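Local coordinates for predicted ATPase of the ABC class (Vibrio vulnificus, PDB 5D6A), which probably hydrolyses ATP as an ABC-class ATPase and binds the non-hydrolysable ATP analogue AMP-PNP, at residues D392-L397 / L416-N421; E349-G354 / D399-S404; D26-K31 / N160-H165; S119-T124 / S128-F133; Y517-H522 / S534-D539. One frame throughout, in Å; residues are numbered along the deposited sequence.

How the contacts relate
Three parts of the chain share the five contacts. Contact 3 opens first, and contact 4 falls between its two segments; both belong to the N-terminal part, with centres about 27 Å apart. Contacts 1 and 2 follow in the P-loop domain. Their segments alternate along the chain, both use helix 390-401, and their centres lie only about 14 Å apart; L397 of one and I403 of the other probably share a backbone hydrogen bond. Contact 5 comes last, in the C-terminal domain, its nearest atoms about 7 Å from contact 4 and about 8 Å from contact 2. The C-terminal domain thus approaches both other parts, whereas contact 3 is remote, about 66 Å from contact 1 between centres.

Contact 1. Residues D392-L397 / L416-N421; sequences DRIGQL and LDVADN
V418 lays its two methyl groups over I394 and G395 on one flank of helix 390-401. Its first torsion (chi1 71°) sets CG2 anti to the backbone N and tucks CG1 between that N and the carbonyl carbon, so that the branches reach different residues. CG1 of V418 meets CG2 of I394 at 4.0 Å, the two side chains approaching aslant. CG2 of V418 rests on the CA of G395 at 3.8 Å; glycine suits this place because its bare backbone lets a methyl settle on the helix itself. The backbones come correspondingly near, with the CA atoms of G395 and V418 6.3 Å apart.

The helix belongs to the strand-helix-strand connection that leads into strand 404-408 of the P-loop domain's mixed sheet, while 416-421 leads into strand 421-425. Strand 260-264 runs between those two strands, and its I260 touches both I394 and V418, so valine and isoleucine both pack against that strand.

On another flank, R393 NH1 donates to Q396 OE1 at 2.9 Å. The oxygen lies in the guanidinium plane, and the nitrogen sits on a lone pair in the carbonyl plane. Q396 NE2 goes on to the backbone O of A454.

Between segments 392-397 and 416-421 themselves no hydrogen bond forms, and their meeting is purely apolar. The polar tie to the loop comes from R398, one residue past L397 on the same helix, which bonds V418 O through NH1 and forms a salt bridge with D420.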
# COMPACT_ATOMS: atom_id res chain seq x y z
N ASP A 392 -10.99 -25.74 12.25
CA ASP A 392 -11.58 -27.04 11.93
C ASP A 392 -10.88 -27.73 10.74
O ASP A 392 -10.87 -28.96 10.65
CB ASP A 392 -13.08 -26.90 11.64
CG ASP A 392 -13.88 -26.43 12.85
OD1 ASP A 392 -13.35 -26.47 13.98
OD2 ASP A 392 -15.05 -26.03 12.67
N ARG A 393 -10.32 -26.93 9.83
CA ARG A 393 -9.66 -27.47 8.65
C ARG A 393 -8.15 -27.58 8.78
O ARG A 393 -7.54 -28.48 8.21
CB ARG A 393 -9.97 -26.61 7.42
CG ARG A 393 -11.44 -26.57 7.03
CD ARG A 393 -11.97 -27.95 6.66
NE ARG A 393 -13.32 -27.88 6.11
CZ ARG A 393 -14.02 -28.94 5.72
NH1 ARG A 393 -13.52 -30.16 5.82
NH2 ARG A 393 -15.24 -28.77 5.22
N ILE A 394 -7.54 -26.67 9.53
CA ILE A 394 -6.09 -26.66 9.70
C ILE A 394 -5.52 -28.02 10.09
O ILE A 394 -4.45 -28.40 9.63
CB ILE A 394 -5.65 -25.59 10.72
CG1 ILE A 394 -4.13 -25.39 10.67
CG2 ILE A 394 -6.13 -25.96 12.13
CD1 ILE A 394 -3.63 -24.34 11.63
N GLY A 395 -6.24 -28.75 10.94
CA GLY A 395 -5.81 -30.08 11.37
C GLY A 395 -5.81 -31.05 10.20
O GLY A 395 -4.90 -31.87 10.07
N GLN A 396 -6.83 -30.93 9.36
CA GLN A 396 -6.96 -31.79 8.18
C GLN A 396 -5.88 -31.48 7.14
O GLN A 396 -5.40 -32.39 6.47
CB GLN A 396 -8.37 -31.66 7.59
CG GLN A 396 -9.46 -32.16 8.54
CD GLN A 396 -10.87 -31.91 8.03
OE1 GLN A 396 -11.10 -31.03 7.20
NE2 GLN A 396 -11.82 -32.66 8.55
N LEU A 397 -5.51 -30.21 7.01
CA LEU A 397 -4.47 -29.81 6.06
C LEU A 397 -3.16 -30.53 6.37
O LEU A 397 -2.40 -30.87 5.46
CB LEU A 397 -4.23 -28.30 6.12
CG LEU A 397 -5.33 -27.35 5.64
CD1 LEU A 397 -4.94 -25.91 5.94
CD2 LEU A 397 -5.59 -27.51 4.15
N LEU A 416 -4.95 -24.17 20.46
CA LEU A 416 -4.01 -24.90 21.33
C LEU A 416 -4.26 -26.40 21.35
O LEU A 416 -3.34 -27.19 21.60
CB LEU A 416 -4.11 -24.37 22.77
CG LEU A 416 -3.76 -22.90 23.01
CD1 LEU A 416 -4.03 -22.54 24.46
CD2 LEU A 416 -2.32 -22.61 22.63
N ASP A 417 -5.50 -26.79 21.08
CA ASP A 417 -5.89 -28.19 21.10
C ASP A 417 -5.27 -28.99 19.95
O ASP A 417 -4.69 -30.05 20.17
CB ASP A 417 -7.42 -28.28 21.04
CG ASP A 417 -7.94 -29.67 21.37
OD1 ASP A 417 -7.17 -30.53 21.85
OD2 ASP A 417 -9.16 -29.90 21.17
N VAL A 418 -5.36 -28.46 18.73
CA VAL A 418 -4.84 -29.16 17.55
C VAL A 418 -3.35 -28.89 17.23
O VAL A 418 -2.78 -29.55 16.37
CB VAL A 418 -5.70 -28.82 16.29
CG1 VAL A 418 -5.47 -27.38 15.84
CG2 VAL A 418 -5.41 -29.79 15.16
N ALA A 419 -2.73 -27.95 17.94
CA ALA A 419 -1.33 -27.61 17.68
C ALA A 419 -0.36 -28.71 18.11
O ALA A 419 -0.60 -29.39 19.11
CB ALA A 419 -0.96 -26.31 18.38
N ASP A 420 0.72 -28.89 17.35
CA ASP A 420 1.75 -29.88 17.67
C ASP A 420 2.73 -29.26 18.66
O ASP A 420 3.06 -29.88 19.68
CB ASP A 420 2.52 -30.33 16.43
CG ASP A 420 1.63 -30.89 15.35
OD1 ASP A 420 0.69 -30.19 14.93
OD2 ASP A 420 1.89 -32.03 14.88
N ASN A 421 3.21 -28.06 18.34
CA ASN A 421 4.15 -27.34 19.20
C ASN A 421 3.70 -25.90 19.44
O ASN A 421 3.07 -25.28 18.58
CB ASN A 421 5.55 -27.34 18.58
CG ASN A 421 6.06 -28.74 18.31
OD1 ASN A 421 5.42 -29.52 17.60
ND2 ASN A 421 7.24 -29.06 18.84

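Contact 2. Residues E349-G354 / D399-S404; sequences ESVEAG and DELEIS
V351, L401 and I403 bring no ring, amide or carboxylate to their meeting, so no faces or edges have to be matched and methyl groups do all the touching. The place is the alpha/beta layering of a P-loop domain, where the C-terminal ends of helices 339-352 and 390-401 come together, each shortly before a strand of the central sheet.

V351 is the shared partner. With CG1 anti to its backbone N (chi1 176°) and CG2 beside it, the valine forks: CG1 meets CD1 of L401 at 3.9 Å, while CG2 reaches CD1 of I403 at 4.1 Å. Both partners lie across the valine at roughly a right angle. Valine's two methyls, one for each partner, suit the place, and the longer chains of L401 and I403 reach to it with their CD1 methyls. I403 is buried and also touches L358 of strand 357-361, tying the helix pair to the sheet.

The chain leaves the second helix at E402, with positive phi, and L401 and I403 on either side of it both point toward the other segment. The other helix ends in a Schellman motif at G354, whose positive phi suits a residue without a side chain, and there G354 N donates to V351 O at 2.9 Å.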
# COMPACT_ATOMS: atom_id res chain seq x y z
N GLU A 349 -6.08 -21.17 -2.98
CA GLU A 349 -5.15 -20.89 -4.08
C GLU A 349 -3.75 -21.38 -3.76
O GLU A 349 -3.03 -21.84 -4.65
CB GLU A 349 -5.13 -19.40 -4.39
CG GLU A 349 -6.41 -18.88 -5.03
CD GLU A 349 -6.49 -17.36 -5.10
OE1 GLU A 349 -5.71 -16.68 -4.39
OE2 GLU A 349 -7.34 -16.84 -5.85
N SER A 350 -3.35 -21.28 -2.50
CA SER A 350 -2.02 -21.72 -2.08
C SER A 350 -1.90 -23.25 -2.14
O SER A 350 -0.87 -23.80 -2.55
CB SER A 350 -1.72 -21.21 -0.67
OG SER A 350 -1.90 -19.80 -0.61
N VAL A 351 -2.96 -23.94 -1.74
CA VAL A 351 -2.98 -25.40 -1.80
C VAL A 351 -2.87 -25.81 -3.26
O VAL A 351 -2.07 -26.68 -3.62
CB VAL A 351 -4.26 -25.98 -1.18
CG1 VAL A 351 -4.29 -27.50 -1.35
CG2 VAL A 351 -4.38 -25.59 0.28
N GLU A 352 -3.67 -25.16 -4.11
CA GLU A 352 -3.68 -25.44 -5.54
C GLU A 352 -2.27 -25.35 -6.13
O GLU A 352 -1.86 -26.22 -6.89
CB GLU A 352 -4.59 -24.44 -6.27
CG GLU A 352 -4.95 -24.83 -7.71
CD GLU A 352 -5.63 -23.72 -8.48
OE1 GLU A 352 -5.08 -22.60 -8.54
OE2 GLU A 352 -6.70 -23.97 -9.07
N ALA A 353 -1.54 -24.31 -5.75
CA ALA A 353 -0.18 -24.07 -6.25
C ALA A 353 0.89 -24.97 -5.62
O ALA A 353 2.06 -24.91 -6.01
CB ALA A 353 0.20 -22.61 -6.05
N GLY A 354 0.51 -25.79 -4.65
CA GLY A 354 1.46 -26.71 -4.02
C GLY A 354 2.32 -26.13 -2.91
O GLY A 354 3.50 -26.44 -2.81
N ASP A 399 -2.84 -33.52 8.42
CA ASP A 399 -3.01 -34.98 8.37
C ASP A 399 -3.28 -35.55 6.98
O ASP A 399 -2.87 -36.67 6.69
CB ASP A 399 -4.16 -35.39 9.30
CG ASP A 399 -3.93 -34.96 10.74
OD1 ASP A 399 -2.85 -34.42 11.05
OD2 ASP A 399 -4.84 -35.18 11.56
N GLU A 400 -3.96 -34.77 6.14
CA GLU A 400 -4.33 -35.25 4.80
C GLU A 400 -3.40 -34.76 3.69
O GLU A 400 -3.02 -35.53 2.81
CB GLU A 400 -5.76 -34.81 4.48
CG GLU A 400 -6.76 -35.17 5.57
CD GLU A 400 -8.21 -34.88 5.19
OE1 GLU A 400 -8.47 -34.60 4.00
OE2 GLU A 400 -9.09 -34.94 6.07
N LEU A 401 -3.05 -33.48 3.73
CA LEU A 401 -2.21 -32.89 2.69
C LEU A 401 -0.76 -32.66 3.13
O LEU A 401 0.06 -32.22 2.33
CB LEU A 401 -2.82 -31.57 2.22
CG LEU A 401 -4.28 -31.65 1.76
CD1 LEU A 401 -4.80 -30.28 1.38
CD2 LEU A 401 -4.43 -32.63 0.60
N GLU A 402 -0.45 -32.97 4.38
CA GLU A 402 0.90 -32.78 4.92
C GLU A 402 1.37 -31.33 4.77
O GLU A 402 2.54 -31.07 4.49
CB GLU A 402 1.88 -33.77 4.28
CG GLU A 402 1.52 -35.23 4.55
CD GLU A 402 2.53 -36.22 3.98
OE1 GLU A 402 3.49 -35.79 3.30
OE2 GLU A 402 2.37 -37.43 4.22
N ILE A 403 0.45 -30.39 4.96
CA ILE A 403 0.76 -28.96 4.87
C ILE A 403 0.92 -28.38 6.27
O ILE A 403 -0.00 -28.41 7.08
CB ILE A 403 -0.35 -28.19 4.12
CG1 ILE A 403 -0.43 -28.67 2.67
CG2 ILE A 403 -0.07 -26.69 4.17
CD1 ILE A 403 -1.54 -28.02 1.87
N SER A 404 2.11 -27.84 6.55
CA SER A 404 2.39 -27.25 7.85
C SER A 404 1.88 -25.81 7.94
O SER A 404 1.67 -25.15 6.92
CB SER A 404 3.89 -27.29 8.13
OG SER A 404 4.37 -28.63 8.15

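Contact 3. Residues D26-K31 / N160-H165; sequences DQLIAK and NIITFH
I29 presses CG1 against the methyl of T163, with I29 CG1 and T163 CG2 3.7 Å apart and the two side chains slanting across each other. Beside them a looser pair forms, L28 CD2 standing 4.4 Å from I162 CG2. All four groups are aliphatic at the point of touch, and no hydrogen bond links the segments.

The methyl of T163 is offered to I29 because chi1 is 70°, which puts CG2 anti to the carbonyl carbon and OG1 between that carbon and the backbone N. The hydroxyl is then turned back to its own helix, where it bonds to the O of I159. Threonine thus shows the neighbour an apolar branch while its polar one is satisfied at home.

The contact joins two helices of the N-terminal part, 23-33 and 155-172, far apart in sequence. L28 also leans on I46 and on Y50 of strand 48-51, so the first helix is seated against the antiparallel sheet as well.

The second helix widens into a pi-type turn over 160-165, which includes T163: H165 N donates to N160 O at 2.9 Å. In that turn F164 CD2 lies over the centre of the H165 imidazole, 3.9 Å above its plane, and N160 ND2 sits at the ring's edge.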
# COMPACT_ATOMS: atom_id res chain seq x y z
N ASP A 26 37.76 2.42 -30.76
CA ASP A 26 38.19 3.66 -31.43
C ASP A 26 37.18 4.02 -32.51
O ASP A 26 36.97 5.20 -32.82
CB ASP A 26 39.58 3.51 -32.05
CG ASP A 26 40.69 3.34 -31.02
OD1 ASP A 26 40.42 3.51 -29.81
OD2 ASP A 26 41.83 3.05 -31.42
N GLN A 27 36.56 2.99 -33.09
CA GLN A 27 35.54 3.17 -34.11
C GLN A 27 34.35 3.88 -33.48
O GLN A 27 33.79 4.81 -34.05
CB GLN A 27 35.10 1.80 -34.65
CG GLN A 27 34.20 1.85 -35.88
CD GLN A 27 34.93 2.28 -37.13
OE1 GLN A 27 36.13 2.54 -37.11
NE2 GLN A 27 34.20 2.35 -38.24
N LEU A 28 33.98 3.43 -32.28
CA LEU A 28 32.87 4.02 -31.54
C LEU A 28 33.20 5.45 -31.10
O LEU A 28 32.39 6.35 -31.26
CB LEU A 28 32.52 3.17 -30.32
CG LEU A 28 31.46 3.74 -29.38
CD1 LEU A 28 30.17 4.08 -30.12
CD2 LEU A 28 31.18 2.76 -28.24
N ILE A 29 34.40 5.63 -30.54
CA ILE A 29 34.84 6.96 -30.10
C ILE A 29 34.66 7.98 -31.22
O ILE A 29 33.96 8.98 -31.04
CB ILE A 29 36.32 6.95 -29.65
CG1 ILE A 29 36.46 6.21 -28.32
CG2 ILE A 29 36.84 8.37 -29.48
CD1 ILE A 29 37.89 5.98 -27.88
N ALA A 30 35.28 7.71 -32.37
CA ALA A 30 35.20 8.60 -33.53
C ALA A 30 33.75 8.80 -33.98
O ALA A 30 33.36 9.91 -34.36
CB ALA A 30 36.04 8.06 -34.67
N LYS A 31 32.97 7.72 -33.95
CA LYS A 31 31.57 7.76 -34.34
C LYS A 31 30.74 8.57 -33.35
O LYS A 31 29.73 9.17 -33.71
CB LYS A 31 31.02 6.33 -34.43
CG LYS A 31 29.57 6.21 -34.88
CD LYS A 31 29.15 4.75 -34.98
CE LYS A 31 27.72 4.62 -35.49
NZ LYS A 31 27.31 3.19 -35.61
N ASN A 160 33.66 9.76 -22.04
CA ASN A 160 34.27 9.56 -20.73
C ASN A 160 33.58 8.44 -19.94
O ASN A 160 34.24 7.62 -19.30
CB ASN A 160 34.22 10.87 -19.92
CG ASN A 160 34.95 10.77 -18.60
OD1 ASN A 160 35.95 10.06 -18.48
ND2 ASN A 160 34.47 11.50 -17.60
N ILE A 161 32.26 8.40 -20.01
CA ILE A 161 31.47 7.39 -19.30
C ILE A 161 31.60 6.00 -19.92
O ILE A 161 31.94 5.04 -19.24
CB ILE A 161 29.97 7.75 -19.30
CG1 ILE A 161 29.73 9.11 -18.62
CG2 ILE A 161 29.16 6.66 -18.60
CD1 ILE A 161 28.28 9.57 -18.64
N ILE A 162 31.33 5.93 -21.22
CA ILE A 162 31.30 4.65 -21.94
C ILE A 162 32.65 4.05 -22.33
O ILE A 162 32.82 2.83 -22.28
CB ILE A 162 30.46 4.79 -23.23
CG1 ILE A 162 29.05 5.31 -22.89
CG2 ILE A 162 30.38 3.47 -23.98
CD1 ILE A 162 28.20 5.63 -24.11
N THR A 163 33.61 4.90 -22.72
CA THR A 163 34.91 4.41 -23.20
C THR A 163 36.07 4.51 -22.20
O THR A 163 37.13 3.94 -22.44
CB THR A 163 35.35 5.16 -24.47
OG1 THR A 163 35.69 6.51 -24.14
CG2 THR A 163 34.24 5.14 -25.51
N PHE A 164 35.88 5.24 -21.11
CA PHE A 164 36.94 5.39 -20.12
C PHE A 164 36.57 4.77 -18.76
O PHE A 164 37.30 3.92 -18.26
CB PHE A 164 37.32 6.87 -19.97
CG PHE A 164 38.45 7.12 -19.01
CD1 PHE A 164 39.77 6.94 -19.41
CD2 PHE A 164 38.20 7.54 -17.71
CE1 PHE A 164 40.81 7.16 -18.53
CE2 PHE A 164 39.24 7.77 -16.83
CZ PHE A 164 40.55 7.58 -17.24
N HIS A 165 35.45 5.20 -18.19
CA HIS A 165 35.02 4.67 -16.88
C HIS A 165 34.37 3.30 -16.95
O HIS A 165 34.80 2.37 -16.26
CB HIS A 165 34.04 5.63 -16.20
CG HIS A 165 34.67 6.90 -15.71
ND1 HIS A 165 35.52 6.94 -14.63
CD2 HIS A 165 34.53 8.18 -16.13
CE1 HIS A 165 35.91 8.18 -14.42
NE2 HIS A 165 35.32 8.96 -15.31

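Contact 4. Residues S119-T124 / S128-F133; sequences SLHGQT and STSVLF
H121 turns the edge of its imidazole toward S128 and S130, whose hydroxyl oxygens lie near the ring plane. H121 CE1 is 3.2 Å from S128 OG and 4.2 Å from S130 OG. Serine suits both positions, being small enough to fit beside a ring in a buried setting. S119 takes part through its backbone, its O standing 3.6 Å from S130 OG.

Hydrogen bonds shape each segment from within. S130 N donates almost straight (174°) to S128 OG, the bond of an ST turn; it is possible because the S128 hydroxyl is anti to its own backbone N (chi1 176°) and so swings forward along the chain. In the other segment the O of H121 is gripped twice by T124, through OG1 at 2.9 Å in the carbonyl plane and through the backbone N at 3.1 Å.

Longer-range polar bonds reach the C-terminal domain. D507 OD2 bonds S119 OG and, weakly, H121 NE2, while T129 OG1 pairs with the backbone oxygens of H548 and L551.

A type II' beta turn spans H121 to T124, with G122 at the positive-phi corner where glycine is at ease. It and the ST turn lie on the connection from strand 116-117 to strand 131-133, which also passes through the short strand 124-125; the two outer strands both pair antiparallel with strand 137-144 in the N-terminal sheet.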
# COMPACT_ATOMS: atom_id res chain seq x y z
N SER A 119 21.19 -3.16 -11.08
CA SER A 119 20.11 -3.52 -10.16
C SER A 119 20.56 -4.40 -8.99
O SER A 119 20.93 -5.56 -9.18
CB SER A 119 18.99 -4.21 -10.95
OG SER A 119 17.84 -4.39 -10.15
N LEU A 120 20.52 -3.84 -7.78
CA LEU A 120 20.88 -4.57 -6.56
C LEU A 120 19.60 -4.96 -5.84
O LEU A 120 18.54 -4.38 -6.09
CB LEU A 120 21.76 -3.73 -5.65
CG LEU A 120 23.12 -3.33 -6.21
CD1 LEU A 120 23.85 -2.42 -5.23
CD2 LEU A 120 23.96 -4.55 -6.54
N HIS A 121 19.70 -5.91 -4.91
CA HIS A 121 18.51 -6.41 -4.21
C HIS A 121 18.58 -6.29 -2.69
O HIS A 121 18.09 -7.17 -1.97
CB HIS A 121 18.28 -7.86 -4.63
CG HIS A 121 18.34 -8.05 -6.11
ND1 HIS A 121 19.51 -8.37 -6.77
CD2 HIS A 121 17.39 -7.90 -7.07
CE1 HIS A 121 19.27 -8.44 -8.06
NE2 HIS A 121 18.00 -8.16 -8.28
N GLY A 122 19.17 -5.20 -2.22
CA GLY A 122 19.27 -4.93 -0.79
C GLY A 122 19.89 -6.02 0.05
O GLY A 122 21.03 -6.44 -0.20
N GLN A 123 19.14 -6.49 1.04
CA GLN A 123 19.62 -7.51 1.98
C GLN A 123 19.53 -8.95 1.49
O GLN A 123 19.99 -9.86 2.18
CB GLN A 123 18.85 -7.38 3.30
CG GLN A 123 18.98 -6.01 3.94
CD GLN A 123 20.41 -5.69 4.31
OE1 GLN A 123 21.00 -4.74 3.79
NE2 GLN A 123 20.99 -6.49 5.19
N THR A 124 18.94 -9.16 0.31
CA THR A 124 18.78 -10.52 -0.21
C THR A 124 19.71 -10.84 -1.37
O THR A 124 20.28 -9.96 -2.01
CB THR A 124 17.33 -10.77 -0.69
OG1 THR A 124 16.97 -9.80 -1.68
CG2 THR A 124 16.35 -10.69 0.48
N SER A 128 19.31 -13.23 -10.15
CA SER A 128 19.07 -12.05 -10.98
C SER A 128 19.75 -12.05 -12.34
O SER A 128 20.70 -12.79 -12.58
CB SER A 128 19.55 -10.83 -10.21
OG SER A 128 19.43 -9.65 -10.98
N THR A 129 19.25 -11.18 -13.22
CA THR A 129 19.80 -11.02 -14.57
C THR A 129 20.86 -9.92 -14.64
O THR A 129 21.45 -9.69 -15.69
CB THR A 129 18.71 -10.70 -15.61
OG1 THR A 129 18.02 -9.50 -15.25
CG2 THR A 129 17.71 -11.85 -15.71
N SER A 130 21.09 -9.23 -13.52
CA SER A 130 22.10 -8.18 -13.49
C SER A 130 23.48 -8.79 -13.74
O SER A 130 24.36 -8.15 -14.31
CB SER A 130 22.06 -7.42 -12.16
OG SER A 130 22.20 -8.30 -11.07
N VAL A 131 23.67 -10.03 -13.29
CA VAL A 131 24.91 -10.78 -13.51
C VAL A 131 24.55 -12.24 -13.78
O VAL A 131 23.98 -12.92 -12.92
CB VAL A 131 25.86 -10.69 -12.30
CG1 VAL A 131 27.11 -11.52 -12.55
CG2 VAL A 131 26.24 -9.24 -12.03
N LEU A 132 24.88 -12.72 -14.97
CA LEU A 132 24.57 -14.09 -15.38
C LEU A 132 25.81 -14.88 -15.78
O LEU A 132 26.75 -14.32 -16.35
CB LEU A 132 23.62 -14.06 -16.58
CG LEU A 132 22.24 -13.45 -16.37
CD1 LEU A 132 21.53 -13.28 -17.70
CD2 LEU A 132 21.42 -14.31 -15.42
N PHE A 133 25.80 -16.18 -15.48
CA PHE A 133 26.89 -17.08 -15.90
C PHE A 133 26.38 -18.00 -16.99
O PHE A 133 25.21 -18.37 -17.01
CB PHE A 133 27.44 -17.96 -14.77
CG PHE A 133 28.16 -17.22 -13.67
CD1 PHE A 133 28.91 -16.08 -13.94
CD2 PHE A 133 28.20 -17.75 -12.39
CE1 PHE A 133 29.59 -15.43 -12.92
CE2 PHE A 133 28.89 -17.11 -11.37
CZ PHE A 133 29.59 -15.95 -11.64

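Contact 5. Residues Y517-H522 / S534-D539; sequences YQLAQH and SELLGD. Unlike the reference sequence in segment 534-539: S534 (reference Asn).
L519 and L536 share one conformation, CG anti to the carbonyl carbon (chi1 -64° in both) and the chain extended beyond it. These torsions carry CD1 of L536 outward, and on L519 it is the side branch CD2 that meets it, L519 CD2 and L536 CD1 lying 3.6 Å apart with the side chains crossing at a slant. Q518 is likewise extended beyond CG and runs past L536 in the opposite direction, bringing its amide oxygen OE1 to 4.0 Å from L536 CD2. That touch is purely van der Waals. L536 is thus held by a different partner at each methyl, a task for which the forked end of leucine is well suited.

These residues join the C-terminal ends of helices 506-519 and 529-536 in the MRB1590-type C-terminal domain. L519 also packs on L469 of helix 468-475, which brings a third helix to the seam, while Q518 touches N544 and M545.

Segment 517-522 folds into a type I beta turn from L519 to H522, with H522 N donating to L519 O at 3.2 Å. The H522 side chain bends back as well, its ND1 making a weak bond to Q518 O. Q521 NE2 lies 3.5 Å above the plane of the Y517 ring, offset toward the rim, and bonds weakly to Y517 O.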
# COMPACT_ATOMS: atom_id res chain seq x y z
N TYR A 517 3.85 -13.04 -20.25
CA TYR A 517 4.11 -12.80 -21.67
C TYR A 517 4.36 -14.12 -22.40
O TYR A 517 3.95 -14.28 -23.54
CB TYR A 517 5.30 -11.85 -21.85
CG TYR A 517 5.63 -11.53 -23.30
CD1 TYR A 517 4.95 -10.53 -23.99
CD2 TYR A 517 6.65 -12.22 -23.97
CE1 TYR A 517 5.26 -10.24 -25.31
CE2 TYR A 517 6.96 -11.93 -25.29
CZ TYR A 517 6.26 -10.94 -25.95
OH TYR A 517 6.57 -10.65 -27.27
N GLN A 518 5.04 -15.05 -21.73
CA GLN A 518 5.34 -16.35 -22.33
C GLN A 518 4.12 -17.26 -22.33
O GLN A 518 3.92 -18.02 -23.28
CB GLN A 518 6.51 -17.03 -21.60
CG GLN A 518 7.83 -16.30 -21.76
CD GLN A 518 8.98 -17.01 -21.09
OE1 GLN A 518 8.88 -18.17 -20.70
NE2 GLN A 518 10.10 -16.31 -20.95
N LEU A 519 3.31 -17.18 -21.28
CA LEU A 519 2.08 -17.97 -21.21
C LEU A 519 1.17 -17.58 -22.37
O LEU A 519 0.48 -18.43 -22.93
CB LEU A 519 1.36 -17.73 -19.88
CG LEU A 519 2.07 -18.15 -18.58
CD1 LEU A 519 1.26 -17.70 -17.37
CD2 LEU A 519 2.31 -19.65 -18.54
N ALA A 520 1.20 -16.30 -22.73
CA ALA A 520 0.38 -15.77 -23.82
C ALA A 520 0.72 -16.35 -25.19
O ALA A 520 -0.10 -16.27 -26.11
CB ALA A 520 0.49 -14.26 -23.86
N GLN A 521 1.91 -16.92 -25.34
CA GLN A 521 2.36 -17.48 -26.61
C GLN A 521 1.75 -18.85 -26.91
O GLN A 521 1.84 -19.33 -28.04
CB GLN A 521 3.88 -17.60 -26.63
CG GLN A 521 4.63 -16.32 -26.29
CD GLN A 521 4.40 -15.20 -27.29
OE1 GLN A 521 4.20 -15.44 -28.48
NE2 GLN A 521 4.46 -13.96 -26.82
N HIS A 522 1.13 -19.47 -25.91
CA HIS A 522 0.56 -20.82 -26.07
C HIS A 522 -0.84 -20.83 -26.68
O HIS A 522 -1.65 -19.93 -26.45
CB HIS A 522 0.60 -21.57 -24.75
CG HIS A 522 1.99 -21.89 -24.30
ND1 HIS A 522 2.77 -21.00 -23.60
CD2 HIS A 522 2.74 -23.01 -24.46
CE1 HIS A 522 3.95 -21.55 -23.35
NE2 HIS A 522 3.95 -22.77 -23.86
N SER A 534 6.33 -23.48 -13.51
CA SER A 534 7.52 -24.07 -12.91
C SER A 534 8.50 -24.54 -13.98
O SER A 534 9.71 -24.37 -13.85
CB SER A 534 7.12 -25.24 -12.01
OG SER A 534 8.25 -25.80 -11.36
N GLU A 535 7.97 -25.13 -15.05
CA GLU A 535 8.78 -25.62 -16.16
C GLU A 535 9.38 -24.48 -16.99
O GLU A 535 10.46 -24.63 -17.55
CB GLU A 535 7.96 -26.56 -17.05
CG GLU A 535 7.58 -27.87 -16.35
CD GLU A 535 6.65 -28.74 -17.17
OE1 GLU A 535 6.14 -28.28 -18.21
OE2 GLU A 535 6.42 -29.90 -16.77
N LEU A 536 8.67 -23.36 -17.07
CA LEU A 536 9.17 -22.19 -17.82
C LEU A 536 10.37 -21.57 -17.11
O LEU A 536 11.28 -21.04 -17.75
CB LEU A 536 8.07 -21.14 -17.99
CG LEU A 536 6.85 -21.54 -18.81
CD1 LEU A 536 5.78 -20.46 -18.74
CD2 LEU A 536 7.22 -21.83 -20.26
N LEU A 537 10.36 -21.65 -15.78
CA LEU A 537 11.43 -21.11 -14.95
C LEU A 537 12.43 -22.22 -14.57
O LEU A 537 12.98 -22.22 -13.47
CB LEU A 537 10.84 -20.48 -13.68
CG LEU A 537 9.81 -19.36 -13.88
CD1 LEU A 537 9.11 -19.04 -12.56
CD2 LEU A 537 10.44 -18.12 -14.48
N GLY A 538 12.66 -23.14 -15.51
CA GLY A 538 13.55 -24.27 -15.27
C GLY A 538 15.03 -24.00 -15.45
O GLY A 538 15.64 -24.46 -16.43
N ASP A 539 15.61 -23.25 -14.52
CA ASP A 539 17.04 -22.92 -14.51
C ASP A 539 17.47 -21.97 -15.64
O ASP A 539 18.26 -21.05 -15.41
CB ASP A 539 17.89 -24.20 -14.50
CG ASP A 539 19.31 -23.97 -13.99
OD1 ASP A 539 19.83 -22.85 -14.11
OD2 ASP A 539 19.90 -24.93 -13.45